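Local coordinates for ABC transporter, periplasmic substrate-binding protein (Thermotoga maritima, PDB 2HPG) that probably captures a solute in the periplasm and delivers it to a tripartite ATP-independent (TRAP) membrane transporter, at residues S134-Q139 with A256-S261. Numbering follows the deposited sequence.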
loop_
_atom_site.group_PDB
_atom_site.type_symbol
_atom_site.label_atom_id
_atom_site.label_comp_id
_atom_site.label_asym_id
_atom_site.label_seq_id
_atom_site.Cartn_x
_atom_site.Cartn_y
_atom_site.Cartn_z
ATOM N N SER A 134 -10.910 -2.710 -5.785
ATOM C CA SER A 134 -9.833 -2.042 -6.497
ATOM C C SER A 134 -8.481 -2.238 -5.829
ATOM O O SER A 134 -8.404 -2.386 -4.601
ATOM C CB SER A 134 -10.128 -0.544 -6.614
ATOM O OG SER A 134 -9.099 0.115 -7.335
ATOM N N PHE A 135 -7.425 -2.250 -6.651
ATOM C CA PHE A 135 -6.056 -2.082 -6.154
ATOM C C PHE A 135 -5.260 -1.013 -6.916
ATOM O O PHE A 135 -4.039 -1.065 -6.946
ATOM C CB PHE A 135 -5.298 -3.427 -6.083
ATOM C CG PHE A 135 -5.155 -4.147 -7.410
ATOM C CD1 PHE A 135 -4.093 -3.851 -8.281
ATOM C CD2 PHE A 135 -6.052 -5.158 -7.767
ATOM C CE1 PHE A 135 -3.950 -4.517 -9.484
ATOM C CE2 PHE A 135 -5.925 -5.840 -8.993
ATOM C CZ PHE A 135 -4.870 -5.516 -9.854
ATOM N N TYR A 136 -5.951 -0.029 -7.499
ATOM C CA TYR A 136 -5.314 1.112 -8.146
ATOM C C TYR A 136 -5.117 2.274 -7.184
ATOM O O TYR A 136 -5.279 3.451 -7.558
ATOM C CB TYR A 136 -6.174 1.609 -9.303
ATOM C CG TYR A 136 -6.417 0.609 -10.422
ATOM C CD1 TYR A 136 -5.663 -0.541 -10.565
ATOM C CD2 TYR A 136 -7.394 0.864 -11.381
ATOM C CE1 TYR A 136 -5.911 -1.426 -11.597
ATOM C CE2 TYR A 136 -7.634 -0.016 -12.411
ATOM C CZ TYR A 136 -6.906 -1.148 -12.517
ATOM O OH TYR A 136 -7.187 -2.007 -13.564
ATOM N N TRP A 137 -4.751 1.944 -5.949
ATOM C CA TRP A 137 -4.605 2.925 -4.880
ATOM C C TRP A 137 -3.183 2.793 -4.413
ATOM O O TRP A 137 -2.810 1.783 -3.834
ATOM C CB TRP A 137 -5.605 2.645 -3.751
ATOM C CG TRP A 137 -6.991 3.046 -4.145
ATOM C CD1 TRP A 137 -7.813 2.403 -5.023
ATOM C CD2 TRP A 137 -7.704 4.205 -3.701
ATOM N NE1 TRP A 137 -8.986 3.104 -5.168
ATOM C CE2 TRP A 137 -8.946 4.209 -4.355
ATOM C CE3 TRP A 137 -7.407 5.245 -2.817
ATOM C CZ2 TRP A 137 -9.904 5.217 -4.142
ATOM C CZ3 TRP A 137 -8.354 6.239 -2.609
ATOM C CH2 TRP A 137 -9.585 6.213 -3.265
ATOM N N VAL A 138 -2.377 3.802 -4.718
ATOM C CA VAL A 138 -0.940 3.723 -4.513
ATOM C C VAL A 138 -0.479 4.883 -3.625
ATOM O O VAL A 138 -0.828 6.036 -3.861
ATOM C CB VAL A 138 -0.233 3.683 -5.904
ATOM C CG1 VAL A 138 1.208 4.049 -5.823
ATOM C CG2 VAL A 138 -0.406 2.272 -6.519
ATOM N N GLN A 139 0.269 4.558 -2.567
ATOM C CA GLN A 139 0.763 5.588 -1.657
ATOM C C GLN A 139 2.130 6.111 -2.072
ATOM O O GLN A 139 2.588 7.129 -1.555
ATOM C CB GLN A 139 0.813 5.052 -0.237
ATOM C CG GLN A 139 -0.521 5.096 0.467
ATOM C CD GLN A 139 -0.418 4.629 1.875
ATOM O OE1 GLN A 139 0.351 5.186 2.651
ATOM N NE2 GLN A 139 -1.167 3.585 2.219
ATOM N N ALA A 256 -11.157 6.926 -9.007
ATOM C CA ALA A 256 -10.652 7.764 -7.921
ATOM C C ALA A 256 -9.249 7.342 -7.510
ATOM O O ALA A 256 -8.426 8.180 -7.118
ATOM C CB ALA A 256 -11.587 7.684 -6.709
ATOM N N GLY A 257 -8.991 6.040 -7.580
ATOM C CA GLY A 257 -7.712 5.478 -7.199
ATOM C C GLY A 257 -6.590 5.850 -8.145
ATOM O O GLY A 257 -5.527 6.271 -7.706
ATOM N N ILE A 258 -6.801 5.654 -9.449
ATOM C CA ILE A 258 -5.860 6.097 -10.482
ATOM C C ILE A 258 -5.525 7.582 -10.261
ATOM O O ILE A 258 -4.381 8.018 -10.326
ATOM C CB ILE A 258 -6.475 5.980 -11.913
ATOM C CG1 ILE A 258 -6.691 4.512 -12.351
ATOM C CG2 ILE A 258 -5.578 6.713 -12.923
ATOM C CD1 ILE A 258 -7.758 4.312 -13.499
ATOM N N GLU A 259 -6.563 8.370 -10.057
ATOM C CA GLU A 259 -6.386 9.823 -9.915
ATOM C C GLU A 259 -5.484 10.208 -8.735
ATOM O O GLU A 259 -4.553 11.010 -8.897
ATOM C CB GLU A 259 -7.751 10.491 -9.766
ATOM C CG GLU A 259 -7.738 12.001 -9.699
ATOM C CD GLU A 259 -9.112 12.597 -9.365
ATOM O OE1 GLU A 259 -10.087 11.832 -9.177
ATOM O OE2 GLU A 259 -9.221 13.845 -9.285
ATOM N N VAL A 260 -5.762 9.681 -7.546
ATOM C CA VAL A 260 -4.936 10.059 -6.386
ATOM C C VAL A 260 -3.538 9.423 -6.454
ATOM O O VAL A 260 -2.568 10.028 -6.048
ATOM C CB VAL A 260 -5.647 9.781 -5.039
ATOM C CG1 VAL A 260 -5.775 8.282 -4.758
ATOM C CG2 VAL A 260 -4.927 10.542 -3.895
ATOM N N SER A 261 -3.419 8.225 -7.008
ATOM C CA SER A 261 -2.115 7.579 -7.181
ATOM C C SER A 261 -1.130 8.410 -7.995
ATOM O O SER A 261 0.046 8.534 -7.645
ATOM C CB SER A 261 -2.298 6.235 -7.867
ATOM O OG SER A 261 -3.103 5.379 -7.095
#
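A close strand-on-helix packing, in which the indole of W137 lies against the glycine G257, joins strand 130-146 to the long helix 243-278. The segment axes approach to 6.1 Å and run nearly parallel, 18° apart. G257 CA sits over one face of the indole, 3.5 Å from the centroid of the five-membered ring, a CH-pi contact; a CB on G257 would collide with W137 NE1. Two methyls reach the six-membered ring obliquely: A256 CB lies 3.9 Å from W137 CZ2, and V260 CG1 is equally far from W137 CZ3. The indole N-H of W137 hydrogen-bonds to M253 O, one turn before G257, and F27 of helix 22-37 stacks on the ring, placing W137 between two long helices of this TRAP-type solute-binding fold. An alanine at W137 would probably open a gap between helices 22-37 and 243-278 and leave M253 O without this donor. Beyond the glycine, S261 OG, anti to its own carbonyl carbon (chi1 -61°), turns to the strand and accepts a bent hydrogen bond from V138 N (2.9 Å). Y136 lies beside I258, pointing the same way; in one of the two conformers modelled for I258, CG1 lies 3.8 Å from Y136 CD2. At the start of the strand segment, S134 OG accepts from Y136 N in an ST turn and is also hydrogen-bonded to D254 OD1 of helix 243-278.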